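Aminotransferase class-III (Sphaerobacter thermophilus DSM 20745, PDB 6K8H) belongs to the class-III aminotransferase family, is also known as an omega-transaminase, and forms a two-subunit assembly with the ligand PLR in its pocket. Local coordinates at residues Ser17-Leu22 and Pro45-Arg50; Leu65-Asn70 and Arg409-Thr414; Glu85-Gln90 and Met325-Thr330; Glu355-Glu360 and Ala436-Leu441; Ser372-His377 and Gly419-Pro424. All blocks are in the same frame, centred on the assembly; numbering follows the deposited sequence.

Contact 1. Residues Ser17-Leu22 and Pro45-Arg50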
# COMPACT_ATOMS: atom_id res chain seq x y z
N SER B 17 -19.09 -25.52 -11.63
CA SER B 17 -18.88 -24.27 -12.35
C SER B 17 -17.38 -23.94 -12.40
O SER B 17 -16.55 -24.54 -11.71
CB SER B 17 -19.64 -23.13 -11.67
OG SER B 17 -18.99 -22.79 -10.46
N ALA B 18 -17.03 -22.99 -13.27
CA ALA B 18 -15.66 -22.50 -13.29
C ALA B 18 -15.27 -21.89 -11.94
O ALA B 18 -14.17 -22.13 -11.43
CB ALA B 18 -15.48 -21.47 -14.41
N ALA B 19 -16.18 -21.10 -11.35
CA ALA B 19 -15.91 -20.50 -10.05
C ALA B 19 -15.70 -21.55 -8.97
O ALA B 19 -14.88 -21.37 -8.07
CB ALA B 19 -17.04 -19.55 -9.65
N ALA B 20 -16.46 -22.65 -9.01
CA ALA B 20 -16.27 -23.68 -7.99
C ALA B 20 -14.89 -24.34 -8.11
O ALA B 20 -14.22 -24.57 -7.09
CB ALA B 20 -17.38 -24.73 -8.10
N ASP B 21 -14.45 -24.64 -9.34
CA ASP B 21 -13.13 -25.22 -9.55
C ASP B 21 -12.03 -24.26 -9.10
O ASP B 21 -11.06 -24.66 -8.44
CB ASP B 21 -12.92 -25.55 -11.03
CG ASP B 21 -13.77 -26.73 -11.51
OD1 ASP B 21 -14.41 -27.42 -10.68
OD2 ASP B 21 -13.79 -26.95 -12.74
N LEU B 22 -12.18 -22.99 -9.47
CA LEU B 22 -11.22 -21.98 -9.06
C LEU B 22 -11.16 -21.87 -7.55
O LEU B 22 -10.08 -21.76 -6.98
CB LEU B 22 -11.56 -20.63 -9.69
CG LEU B 22 -11.28 -20.55 -11.19
CD1 LEU B 22 -11.99 -19.35 -11.81
CD2 LEU B 22 -9.79 -20.49 -11.43
N PRO B 45 -17.22 -17.00 -4.02
CA PRO B 45 -17.60 -15.88 -4.86
C PRO B 45 -17.52 -16.24 -6.33
O PRO B 45 -16.88 -17.24 -6.70
CB PRO B 45 -16.58 -14.80 -4.49
CG PRO B 45 -15.35 -15.58 -4.14
CD PRO B 45 -15.83 -16.88 -3.53
N PRO B 46 -18.14 -15.46 -7.21
CA PRO B 46 -17.87 -15.63 -8.64
C PRO B 46 -16.48 -15.07 -8.96
O PRO B 46 -15.96 -14.22 -8.25
CB PRO B 46 -18.98 -14.80 -9.29
CG PRO B 46 -19.14 -13.64 -8.31
CD PRO B 46 -18.95 -14.26 -6.94
N TYR B 47 -15.90 -15.55 -10.06
CA TYR B 47 -14.57 -15.12 -10.48
C TYR B 47 -14.68 -14.29 -11.75
O TYR B 47 -15.37 -14.68 -12.69
CB TYR B 47 -13.64 -16.32 -10.70
CG TYR B 47 -13.05 -16.82 -9.40
CD1 TYR B 47 -13.85 -17.49 -8.48
CD2 TYR B 47 -11.73 -16.57 -9.07
CE1 TYR B 47 -13.34 -17.92 -7.25
CE2 TYR B 47 -11.21 -17.01 -7.86
CZ TYR B 47 -12.01 -17.68 -6.96
OH TYR B 47 -11.48 -18.09 -5.76
N ALA B 48 -14.02 -13.13 -11.76
CA ALA B 48 -14.02 -12.26 -12.93
C ALA B 48 -13.07 -12.82 -13.97
O ALA B 48 -11.94 -13.22 -13.66
CB ALA B 48 -13.61 -10.84 -12.55
N ALA B 49 -13.53 -12.85 -15.22
CA ALA B 49 -12.67 -13.25 -16.33
C ALA B 49 -12.14 -12.06 -17.10
O ALA B 49 -10.96 -12.02 -17.44
CB ALA B 49 -13.44 -14.20 -17.27
N ARG B 50 -13.02 -11.13 -17.42
CA ARG B 50 -12.60 -9.92 -18.16
C ARG B 50 -13.72 -8.89 -18.09
O ARG B 50 -14.77 -9.17 -17.50
CB ARG B 50 -12.24 -10.27 -19.61
CG ARG B 50 -13.41 -10.79 -20.42
CD ARG B 50 -13.10 -11.16 -21.86
NE ARG B 50 -14.17 -12.05 -22.30
CZ ARG B 50 -15.27 -11.67 -22.95
NH1 ARG B 50 -15.45 -10.41 -23.28
NH2 ARG B 50 -16.17 -12.58 -23.27
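The first turn of helix 18-29 rests on the loop that runs into strand 48-52, the outermost strand, within this chain, of a mixed sheet, with Ala19 and Leu22 of the helix packed against Pro45, Pro46 and Tyr47. Leu22 packs on the tyrosine ring. Its CB stands squarely over the centre of one face, 3.8 Å from the ring centroid and only 1° off the normal, a CH-pi contact. Its CG is anti to the carbonyl carbon (chi1 -72°), and CD1 beyond it comes down at the root of the ring, 3.6 Å from Tyr47 CB. Ala19, one turn earlier, packs beside the ring: its CB lies 4.0 Å from Tyr47 CD1 and 3.8 Å from Pro45 O, a buried carbonyl oxygen with no partner in the model. Ser17 is the N-cap of the helix: its OG accepts from Ala20 N at 2.9 Å and is also hydrogen-bonded to Tyr12 O, while the carboxylate of Asp60 takes the backbone N-H groups of Ala18 and Ala19. On the loop side, Tyr47 is tied by backbone hydrogen bonding to Ala59, and further on Ala49 and Arg50 both face Val57 in a classic beta bulge. The second subunit closes over the same region, its Pro100 packing on Pro45 and Tyr47 and its Glu102 on Leu22.

Contact 2. Residues Leu65-Asn70 and Arg409-Thr414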
# COMPACT_ATOMS: atom_id res chain seq x y z
N LEU B 65 -23.88 -5.84 -15.96
CA LEU B 65 -23.49 -4.43 -15.92
C LEU B 65 -22.83 -4.14 -14.58
O LEU B 65 -23.38 -4.47 -13.52
CB LEU B 65 -24.72 -3.54 -16.12
CG LEU B 65 -25.29 -3.47 -17.54
CD1 LEU B 65 -26.58 -2.68 -17.53
CD2 LEU B 65 -24.27 -2.84 -18.49
N ASP B 66 -21.64 -3.53 -14.61
CA ASP B 66 -20.81 -3.38 -13.42
C ASP B 66 -21.12 -2.04 -12.76
O ASP B 66 -20.75 -0.98 -13.29
CB ASP B 66 -19.33 -3.48 -13.77
CG ASP B 66 -18.43 -3.61 -12.54
OD1 ASP B 66 -18.86 -3.24 -11.43
OD2 ASP B 66 -17.28 -4.09 -12.68
N PHE B 67 -21.84 -2.08 -11.63
CA PHE B 67 -22.08 -0.90 -10.80
C PHE B 67 -21.24 -0.91 -9.53
O PHE B 67 -21.57 -0.21 -8.56
CB PHE B 67 -23.56 -0.79 -10.45
CG PHE B 67 -24.42 -0.42 -11.61
CD1 PHE B 67 -24.82 -1.38 -12.53
CD2 PHE B 67 -24.83 0.89 -11.79
CE1 PHE B 67 -25.63 -1.04 -13.61
CE2 PHE B 67 -25.64 1.24 -12.87
CZ PHE B 67 -26.03 0.28 -13.78
N VAL B 68 -20.17 -1.71 -9.49
CA VAL B 68 -19.22 -1.71 -8.38
C VAL B 68 -17.91 -1.07 -8.79
O VAL B 68 -17.38 -0.22 -8.08
CB VAL B 68 -19.00 -3.13 -7.83
CG1 VAL B 68 -18.09 -3.10 -6.60
CG2 VAL B 68 -20.32 -3.81 -7.53
N ASN B 69 -17.36 -1.48 -9.94
CA ASN B 69 -16.17 -0.87 -10.53
C ASN B 69 -15.02 -0.82 -9.53
O ASN B 69 -14.43 0.24 -9.27
CB ASN B 69 -16.50 0.51 -11.08
CG ASN B 69 -17.61 0.46 -12.09
OD1 ASN B 69 -18.74 0.90 -11.82
ND2 ASN B 69 -17.31 -0.08 -13.26
N ASN B 70 -14.72 -1.98 -8.96
CA ASN B 70 -13.68 -2.13 -7.94
C ASN B 70 -13.87 -1.10 -6.83
O ASN B 70 -12.95 -0.37 -6.44
CB ASN B 70 -12.28 -2.04 -8.54
CG ASN B 70 -11.27 -2.80 -7.73
OD1 ASN B 70 -11.63 -3.78 -7.08
ND2 ASN B 70 -10.01 -2.36 -7.73
N ARG B 409 -29.79 -11.19 -12.70
CA ARG B 409 -30.49 -10.41 -13.76
C ARG B 409 -29.53 -9.47 -14.50
O ARG B 409 -29.99 -8.43 -14.96
CB ARG B 409 -31.70 -9.66 -13.19
CG ARG B 409 -32.87 -10.56 -12.86
CD ARG B 409 -34.13 -9.77 -12.55
NE ARG B 409 -35.18 -10.68 -12.14
CZ ARG B 409 -36.04 -11.27 -12.97
NH1 ARG B 409 -35.98 -11.04 -14.27
NH2 ARG B 409 -36.95 -12.08 -12.47
N GLY B 410 -28.24 -9.77 -14.51
CA GLY B 410 -27.30 -8.96 -15.26
C GLY B 410 -26.85 -7.69 -14.57
O GLY B 410 -26.36 -6.79 -15.24
N ILE B 411 -27.00 -7.59 -13.25
CA ILE B 411 -26.57 -6.42 -12.49
C ILE B 411 -25.62 -6.84 -11.38
O ILE B 411 -25.95 -7.69 -10.54
CB ILE B 411 -27.77 -5.65 -11.89
CG1 ILE B 411 -28.75 -5.21 -12.98
CG2 ILE B 411 -27.26 -4.44 -11.11
CD1 ILE B 411 -28.25 -4.08 -13.87
N PHE B 412 -24.44 -6.24 -11.36
CA PHE B 412 -23.43 -6.46 -10.32
C PHE B 412 -23.38 -5.20 -9.47
O PHE B 412 -22.94 -4.15 -9.94
CB PHE B 412 -22.08 -6.78 -10.96
CG PHE B 412 -20.95 -6.96 -9.98
CD1 PHE B 412 -21.09 -7.74 -8.85
CD2 PHE B 412 -19.72 -6.38 -10.24
CE1 PHE B 412 -20.03 -7.90 -7.95
CE2 PHE B 412 -18.65 -6.52 -9.36
CZ PHE B 412 -18.81 -7.29 -8.21
N ILE B 413 -23.83 -5.31 -8.22
CA ILE B 413 -23.81 -4.20 -7.27
C ILE B 413 -23.31 -4.76 -5.94
O ILE B 413 -23.25 -5.97 -5.74
CB ILE B 413 -25.20 -3.53 -7.11
CG1 ILE B 413 -25.07 -2.13 -6.47
CG2 ILE B 413 -26.17 -4.44 -6.35
CD1 ILE B 413 -26.26 -1.22 -6.71
N THR B 414 -22.88 -3.86 -5.04
CA THR B 414 -22.41 -4.34 -3.75
C THR B 414 -23.55 -4.96 -2.95
O THR B 414 -24.72 -4.64 -3.16
CB THR B 414 -21.78 -3.21 -2.92
OG1 THR B 414 -22.78 -2.25 -2.56
CG2 THR B 414 -20.64 -2.54 -3.68
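Val68 packs with all three side-chain carbons against Phe412, Ile413 and Thr414. CB is 3.7 Å from Phe412 CE2. CG1, anti to the backbone N (chi1 -175°), reaches Thr414 CG2 at 3.9 Å. CG2 sits over the centre of the Phe412 ring, 3.7 Å from the centroid and 12° off the normal, and also presses on the backbone of Ile413. Before this wedge the two segments run as parallel strands: Leu65 N gives to Gly410 O, Phe412 N to Leu65 O at 3.0 Å, and Phe67 N to Phe412 O at 2.9 Å. The pairing makes 411-412 the fourth strand of the sheet, beside strand 63-66. On the Leu65 and Ile411 face, Phe67 CE1 meets Ile411 CD1 at 4.0 Å. On the other, Asp66 lies side by side with Phe412, its CG at the ring edge. Asp66 OD1 takes both Val68 N and Asn69 N, each at 2.8 Å, the first as an Asx turn, while OD2 is hydrogen-bonded to His78. A buried carboxylate is thus satisfied at both oxygens although hydrocarbon lies alongside it, and its two backbone bonds fix the turn that carries Val68 onto the ring.

Contact 3. Residues Glu85-Gln90 and Met325-Thr330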
# COMPACT_ATOMS: atom_id res chain seq x y z
N GLU B 85 -3.78 2.84 -23.81
CA GLU B 85 -2.80 3.40 -24.78
C GLU B 85 -1.70 4.16 -24.05
O GLU B 85 -0.53 3.97 -24.39
CB GLU B 85 -3.52 4.31 -25.77
CG GLU B 85 -4.23 3.55 -26.87
CD GLU B 85 -5.07 4.43 -27.78
OE1 GLU B 85 -4.68 5.60 -27.99
OE2 GLU B 85 -6.11 3.95 -28.26
N ALA B 86 -2.06 4.98 -23.05
CA ALA B 86 -1.04 5.71 -22.30
C ALA B 86 -0.10 4.76 -21.55
O ALA B 86 1.13 4.94 -21.54
CB ALA B 86 -1.70 6.68 -21.33
N VAL B 87 -0.67 3.73 -20.92
CA VAL B 87 0.14 2.76 -20.19
C VAL B 87 1.09 2.03 -21.13
O VAL B 87 2.28 1.84 -20.82
CB VAL B 87 -0.77 1.78 -19.43
CG1 VAL B 87 0.02 0.59 -18.94
CG2 VAL B 87 -1.48 2.50 -18.28
N ILE B 88 0.57 1.62 -22.28
CA ILE B 88 1.41 0.88 -23.27
C ILE B 88 2.56 1.80 -23.71
O ILE B 88 3.68 1.30 -23.82
CB ILE B 88 0.55 0.35 -24.42
CG1 ILE B 88 -0.29 -0.84 -23.96
CG2 ILE B 88 1.40 0.02 -25.62
CD1 ILE B 88 -1.40 -1.22 -24.90
N ARG B 89 2.29 3.08 -23.93
CA ARG B 89 3.36 4.02 -24.24
C ARG B 89 4.42 4.03 -23.14
O ARG B 89 5.63 4.03 -23.42
CB ARG B 89 2.81 5.44 -24.43
CG ARG B 89 2.34 5.78 -25.83
CD ARG B 89 2.20 7.29 -26.02
NE ARG B 89 1.11 7.86 -25.22
CZ ARG B 89 -0.18 7.79 -25.57
NH1 ARG B 89 -0.54 7.18 -26.69
NH2 ARG B 89 -1.12 8.34 -24.79
N GLN B 90 3.98 4.02 -21.87
CA GLN B 90 4.93 4.10 -20.76
C GLN B 90 5.74 2.82 -20.63
O GLN B 90 6.93 2.87 -20.28
CB GLN B 90 4.20 4.38 -19.45
CG GLN B 90 5.15 4.53 -18.26
CD GLN B 90 6.15 5.64 -18.47
OE1 GLN B 90 5.81 6.72 -18.95
NE2 GLN B 90 7.40 5.38 -18.09
N MET B 325 1.19 6.86 -12.41
CA MET B 325 1.10 8.31 -12.64
C MET B 325 0.49 8.62 -14.00
O MET B 325 -0.35 9.51 -14.11
CB MET B 325 2.49 8.95 -12.51
CG MET B 325 3.08 8.84 -11.11
SD MET B 325 2.18 9.73 -9.82
CE MET B 325 1.07 8.45 -9.20
N VAL B 326 0.90 7.88 -15.03
CA VAL B 326 0.38 8.09 -16.38
C VAL B 326 -1.09 7.67 -16.48
O VAL B 326 -1.92 8.39 -17.06
CB VAL B 326 1.29 7.36 -17.38
CG1 VAL B 326 0.59 7.16 -18.69
CG2 VAL B 326 2.61 8.15 -17.57
N ALA B 327 -1.43 6.51 -15.92
CA ALA B 327 -2.82 6.07 -15.95
C ALA B 327 -3.72 7.02 -15.17
O ALA B 327 -4.84 7.33 -15.61
CB ALA B 327 -2.92 4.65 -15.40
N GLY B 328 -3.24 7.52 -14.03
CA GLY B 328 -4.01 8.49 -13.27
C GLY B 328 -4.16 9.81 -14.00
O GLY B 328 -5.24 10.41 -13.99
N LEU B 329 -3.09 10.30 -14.62
CA LEU B 329 -3.18 11.53 -15.40
C LEU B 329 -4.22 11.41 -16.50
O LEU B 329 -5.05 12.31 -16.69
CB LEU B 329 -1.81 11.90 -15.99
CG LEU B 329 -1.80 13.32 -16.57
CD1 LEU B 329 -2.01 14.34 -15.46
CD2 LEU B 329 -0.52 13.61 -17.34
N THR B 330 -4.21 10.29 -17.23
CA THR B 330 -5.19 10.09 -18.30
C THR B 330 -6.61 10.00 -17.74
O THR B 330 -7.53 10.67 -18.24
CB THR B 330 -4.84 8.83 -19.09
OG1 THR B 330 -3.46 8.90 -19.49
CG2 THR B 330 -5.71 8.68 -20.33
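Ala86 and Val326 form the middle of a packing contact between helices 81-91 and 322-334, whose short segments run nearly antiparallel, 154° between directions and 8.8 Å between axes. The apolar core is Ala86 CB against Val326 CG1, at 3.5 Å; that methyl is anti to the backbone N (chi1 161°). Beside this pair Val87 CG2 touches Ala327 CB at 3.9 Å, and the small alanines on both helices let the backbones come close, with Val87 CA and Ala327 CA 6.1 Å apart. Polar atoms take part only through van der Waals contact across the interface. Thr330 OG1 lies 3.4 Å from Ala86 CB, but its hydrogen bond goes back along its own helix to Val326 O at 2.9 Å, so this carbonyl receives Thr330 N and Thr330 OG1 from opposite faces of its plane. Gln90 bends at chi2 and crosses Val326, its OE1 3.8 Å from Val326 CG2, while its NE2 is hydrogen-bonded to Gly94 O. Around the pair, His103 of helix 102-114 packs on both Gln90 and Val326, Phe288 from a loop touches Val87 and Ala327, and Leu91 of the second subunit packs on Val87.

Contact 4. Residues Glu355-Glu360 and Ala436-Leu441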
# COMPACT_ATOMS: atom_id res chain seq x y z
N GLU B 355 -36.58 5.29 -6.86
CA GLU B 355 -37.61 5.76 -5.95
C GLU B 355 -39.00 5.49 -6.52
O GLU B 355 -39.92 5.11 -5.78
CB GLU B 355 -37.44 7.25 -5.65
CG GLU B 355 -36.26 7.58 -4.74
CD GLU B 355 -35.94 9.07 -4.73
OE1 GLU B 355 -36.51 9.81 -5.56
OE2 GLU B 355 -35.10 9.50 -3.90
N GLU B 356 -39.16 5.68 -7.83
CA GLU B 356 -40.46 5.39 -8.44
C GLU B 356 -40.79 3.90 -8.39
O GLU B 356 -41.94 3.54 -8.17
CB GLU B 356 -40.49 5.91 -9.88
CG GLU B 356 -41.72 5.47 -10.68
CD GLU B 356 -43.05 6.01 -10.13
OE1 GLU B 356 -43.03 6.85 -9.20
OE2 GLU B 356 -44.12 5.60 -10.65
N VAL B 357 -39.78 3.03 -8.57
CA VAL B 357 -40.02 1.58 -8.48
C VAL B 357 -40.49 1.21 -7.07
O VAL B 357 -41.43 0.44 -6.89
CB VAL B 357 -38.76 0.79 -8.86
CG1 VAL B 357 -38.87 -0.67 -8.41
CG2 VAL B 357 -38.51 0.85 -10.35
N LEU B 358 -39.82 1.78 -6.06
CA LEU B 358 -40.23 1.53 -4.68
C LEU B 358 -41.64 2.05 -4.43
O LEU B 358 -42.45 1.38 -3.77
CB LEU B 358 -39.24 2.19 -3.73
CG LEU B 358 -37.81 1.64 -3.72
CD1 LEU B 358 -36.88 2.59 -2.97
CD2 LEU B 358 -37.79 0.26 -3.07
N ARG B 359 -41.94 3.23 -4.94
CA ARG B 359 -43.28 3.81 -4.70
C ARG B 359 -44.35 2.93 -5.35
O ARG B 359 -45.28 2.58 -4.69
CB ARG B 359 -43.36 5.21 -5.28
CG ARG B 359 -44.68 5.90 -5.01
CD ARG B 359 -45.00 7.01 -5.99
NE ARG B 359 -45.27 6.51 -7.32
CZ ARG B 359 -46.40 5.91 -7.69
NH1 ARG B 359 -47.39 5.76 -6.83
NH2 ARG B 359 -46.54 5.47 -8.91
N GLU B 360 -44.14 2.54 -6.60
CA GLU B 360 -45.13 1.71 -7.33
C GLU B 360 -45.31 0.35 -6.66
O GLU B 360 -46.42 -0.15 -6.70
CB GLU B 360 -44.82 1.55 -8.81
CG GLU B 360 -46.06 1.17 -9.61
CD GLU B 360 -45.86 0.21 -10.77
OE1 GLU B 360 -46.86 -0.22 -11.39
OE2 GLU B 360 -44.71 -0.13 -11.04
N ALA B 436 -34.19 -3.93 -13.90
CA ALA B 436 -33.73 -5.10 -13.17
C ALA B 436 -34.04 -4.99 -11.68
O ALA B 436 -34.32 -6.00 -11.04
CB ALA B 436 -32.23 -5.30 -13.39
N PHE B 437 -33.98 -3.78 -11.13
CA PHE B 437 -34.31 -3.59 -9.72
C PHE B 437 -35.78 -3.87 -9.46
O PHE B 437 -36.13 -4.50 -8.46
CB PHE B 437 -33.94 -2.17 -9.26
CG PHE B 437 -34.32 -1.89 -7.82
CD1 PHE B 437 -33.56 -2.41 -6.78
CD2 PHE B 437 -35.44 -1.14 -7.51
CE1 PHE B 437 -33.92 -2.19 -5.47
CE2 PHE B 437 -35.80 -0.91 -6.18
CZ PHE B 437 -35.04 -1.44 -5.17
N ALA B 438 -36.65 -3.40 -10.36
CA ALA B 438 -38.08 -3.72 -10.23
C ALA B 438 -38.31 -5.23 -10.22
O ALA B 438 -39.03 -5.78 -9.37
CB ALA B 438 -38.87 -3.05 -11.35
N ALA B 439 -37.67 -5.93 -11.16
CA ALA B 439 -37.83 -7.38 -11.19
C ALA B 439 -37.25 -8.04 -9.94
O ALA B 439 -37.84 -8.99 -9.40
CB ALA B 439 -37.17 -7.94 -12.45
N ALA B 440 -36.12 -7.53 -9.44
CA ALA B 440 -35.49 -8.12 -8.25
C ALA B 440 -36.34 -7.91 -7.01
O ALA B 440 -36.39 -8.77 -6.13
CB ALA B 440 -34.10 -7.51 -8.04
N LEU B 441 -36.97 -6.74 -6.89
CA LEU B 441 -37.89 -6.49 -5.79
C LEU B 441 -39.05 -7.48 -5.83
O LEU B 441 -39.41 -8.09 -4.80
CB LEU B 441 -38.36 -5.04 -5.85
CG LEU B 441 -38.91 -4.30 -4.64
CD1 LEU B 441 -37.96 -4.43 -3.45
CD2 LEU B 441 -39.12 -2.83 -5.02
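The ring of Phe437 meets Leu358 at its edge: Leu358 CD2 lies in the ring plane, 3.9 Å from Phe437 CZ, and the two side chains cross at about a right angle. Val357 comes to the same ring obliquely, its CG1 3.6 Å from Phe437 CD2. The second flat group is the guanidinium of Arg359, which is turned along its own helix and not across the contact. It grips Glu356 side-on, NE to OE1 at 2.9 Å and NH2 to OE2 at 3.0 Å, a salt bridge with both oxygens close to the guanidinium plane. Each oxygen is met on its syn side, but from about 30° out of the carboxylate plane.

Between the helices the work is done by hydrocarbon. Val357 CG1, anti to the backbone N (chi1 165°), is shared by three residues of the other helix: besides the Phe437 ring it touches Ala438, 3.8 Å from its CB, and Leu441 CD2 at 4.0 Å. The small Ala438 leaves room for the valine to come right up to the helix backbone. Leu441 CD2 also meets Leu358 CD2, so the two leucines and Phe437 form one apolar cluster with Val357. Val402 and Phe398 of helix 393-408 continue this cluster, packing on Phe437 and Leu441 respectively.

The segments of helices 337-361 and 427-445 run in roughly the same direction, 31° apart with axes 9.8 Å from each other. Such packing of two roughly parallel helices, apolar at the interface and with Glu355, Glu356, Arg359 and Glu360 of the first exposed, belongs here to the helical layer of the C-terminal part of the aminotransferase fold.

Contact 5. Residues Ser372-His377 and Gly419-Pro424; sequences SLFHIH and GCLSTP
Ser372 O is met by two groups of the opposite segment, 419-424. Leu421 N gives it a hydrogen bond of 2.9 Å, lying in the carbonyl plane with an N-H...O angle of 162°, and Cys420 CA adds a CA-H...O contact at 3.2 Å. Two further bonds make Phe374 and Gly419 an antiparallel hydrogen-bonded pair: Phe374 N to Gly419 O at 3.0 Å, and Gly419 N to Phe374 O, the straightest of the three at 175°.

The ring of Phe374 folds back over its partner. Its CG sits between the backbone N and the carbonyl carbon (chi1 65°), and the ring lies across the glycine backbone, with Gly419 CA 4.0 Å from the centroid and Gly419 O above the same ring, offset toward the rim. Glycine presents no side chain here, and the aromatic ring takes the place one would fill. This cross-strand arrangement is known as aromatic rescue of glycine. Phe433 also meets the Phe374 ring edge-to-face.

On the other face of the sheet Leu373 and Cys420 form the non-hydrogen-bonded pair, Leu373 CD2 lying 3.8 Å from Cys420 CB; Thr72 of helix 69-72 packs on both. At the strand end Ser372 CB rests on Leu421 CB at 3.9 Å. Arg261 NH2 is hydrogen-bonded to both Ser372 OG and Leu421 O and so bridges the two segments.

Strand 373-377 is the middle strand of a three-stranded antiparallel sheet, with helix 337-361 packed on its Phe374 side, an arrangement characteristic of the small C-terminal domain of aminotransferases of this fold.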
# COMPACT_ATOMS: atom_id res chain seq x y z
N SER B 372 -22.13 10.55 -9.19
CA SER B 372 -22.28 9.21 -9.75
C SER B 372 -22.27 8.11 -8.68
O SER B 372 -22.07 6.94 -9.02
CB SER B 372 -21.18 8.93 -10.78
OG SER B 372 -19.91 9.15 -10.21
N LEU B 373 -22.51 8.46 -7.42
CA LEU B 373 -22.58 7.50 -6.33
C LEU B 373 -24.01 7.43 -5.81
O LEU B 373 -24.68 8.47 -5.67
CB LEU B 373 -21.65 7.91 -5.18
CG LEU B 373 -20.15 8.01 -5.49
CD1 LEU B 373 -19.43 8.68 -4.33
CD2 LEU B 373 -19.58 6.63 -5.72
N PHE B 374 -24.48 6.23 -5.49
CA PHE B 374 -25.84 6.07 -4.98
C PHE B 374 -25.89 4.90 -4.01
O PHE B 374 -25.07 3.98 -4.05
CB PHE B 374 -26.85 5.90 -6.12
CG PHE B 374 -26.67 4.63 -6.91
CD1 PHE B 374 -27.29 3.46 -6.51
CD2 PHE B 374 -25.89 4.61 -8.05
CE1 PHE B 374 -27.12 2.29 -7.22
CE2 PHE B 374 -25.72 3.46 -8.77
CZ PHE B 374 -26.33 2.30 -8.36
N HIS B 375 -26.91 4.92 -3.15
CA HIS B 375 -27.13 3.88 -2.13
C HIS B 375 -28.64 3.68 -2.00
O HIS B 375 -29.36 4.63 -1.67
CB HIS B 375 -26.52 4.30 -0.78
CG HIS B 375 -26.20 3.15 0.13
ND1 HIS B 375 -27.05 2.08 0.32
CD2 HIS B 375 -25.12 2.91 0.92
CE1 HIS B 375 -26.51 1.23 1.18
NE2 HIS B 375 -25.33 1.71 1.55
N ILE B 376 -29.11 2.46 -2.30
CA ILE B 376 -30.51 2.09 -2.11
C ILE B 376 -30.71 1.61 -0.68
O ILE B 376 -29.88 0.88 -0.13
CB ILE B 376 -30.95 1.00 -3.12
CG1 ILE B 376 -30.54 1.38 -4.54
CG2 ILE B 376 -32.46 0.79 -3.04
CD1 ILE B 376 -30.83 0.28 -5.57
N HIS B 377 -31.81 2.02 -0.07
CA HIS B 377 -32.17 1.64 1.28
C HIS B 377 -33.59 1.09 1.27
O HIS B 377 -34.48 1.72 0.68
CB HIS B 377 -32.10 2.84 2.22
CG HIS B 377 -30.79 3.57 2.16
ND1 HIS B 377 -29.66 3.11 2.80
CD2 HIS B 377 -30.44 4.72 1.54
CE1 HIS B 377 -28.67 3.96 2.59
NE2 HIS B 377 -29.11 4.94 1.82
N GLY B 419 -23.76 1.62 -5.03
CA GLY B 419 -23.30 1.48 -6.39
C GLY B 419 -22.76 2.78 -6.95
O GLY B 419 -22.91 3.86 -6.37
N CYS B 420 -22.09 2.64 -8.09
CA CYS B 420 -21.45 3.78 -8.76
C CYS B 420 -21.60 3.63 -10.27
O CYS B 420 -21.62 2.52 -10.82
CB CYS B 420 -19.98 3.94 -8.35
SG CYS B 420 -18.93 2.53 -8.78
N LEU B 421 -21.71 4.76 -10.94
CA LEU B 421 -21.69 4.76 -12.39
C LEU B 421 -20.27 4.83 -12.95
O LEU B 421 -19.32 5.24 -12.28
CB LEU B 421 -22.51 5.93 -12.94
CG LEU B 421 -23.86 6.22 -12.32
CD1 LEU B 421 -24.45 7.50 -12.91
CD2 LEU B 421 -24.80 5.05 -12.57
N SER B 422 -20.13 4.42 -14.21
CA SER B 422 -18.90 4.58 -14.97
C SER B 422 -19.19 5.36 -16.26
O SER B 422 -20.33 5.38 -16.76
CB SER B 422 -18.28 3.22 -15.28
OG SER B 422 -19.13 2.45 -16.11
N THR B 423 -18.15 6.01 -16.78
CA THR B 423 -18.33 6.86 -17.96
C THR B 423 -18.80 6.12 -19.22
O THR B 423 -19.42 6.78 -20.07
CB THR B 423 -17.04 7.63 -18.28
OG1 THR B 423 -15.96 6.71 -18.48
CG2 THR B 423 -16.69 8.61 -17.16
N PRO B 424 -18.57 4.81 -19.42
CA PRO B 424 -19.20 4.15 -20.57
C PRO B 424 -20.71 4.08 -20.47
O PRO B 424 -21.36 3.71 -21.46
CB PRO B 424 -18.58 2.74 -20.56
CG PRO B 424 -17.30 2.91 -19.86
CD PRO B 424 -17.57 3.92 -18.79

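In the fold
Contacts 2, 4 and 5 form one connected body. Contacts 2 and 5 have centres 9 Å apart and are joined by a probable hydrogen bond from Cys420 N to Phe67 O at 2.9 Å, while Ile411 CG1 meets Ala436 CB of contact 4 at 3.5 Å and Ile376 CD1 of contact 5 meets Phe437 CE1 at 3.9 Å. Contact 1 sits at the far side of the sheet that contact 2 completes, centres 16 Å apart. Contact 3 stands apart, at least 25 Å from the others between centres. Contacts 1, 2 and 3 all reach the second subunit. Leu373 of contact 5 lies about 9 Å, and Thr414 of contact 2 about 11 Å, from bound PLR, measured from their side chains.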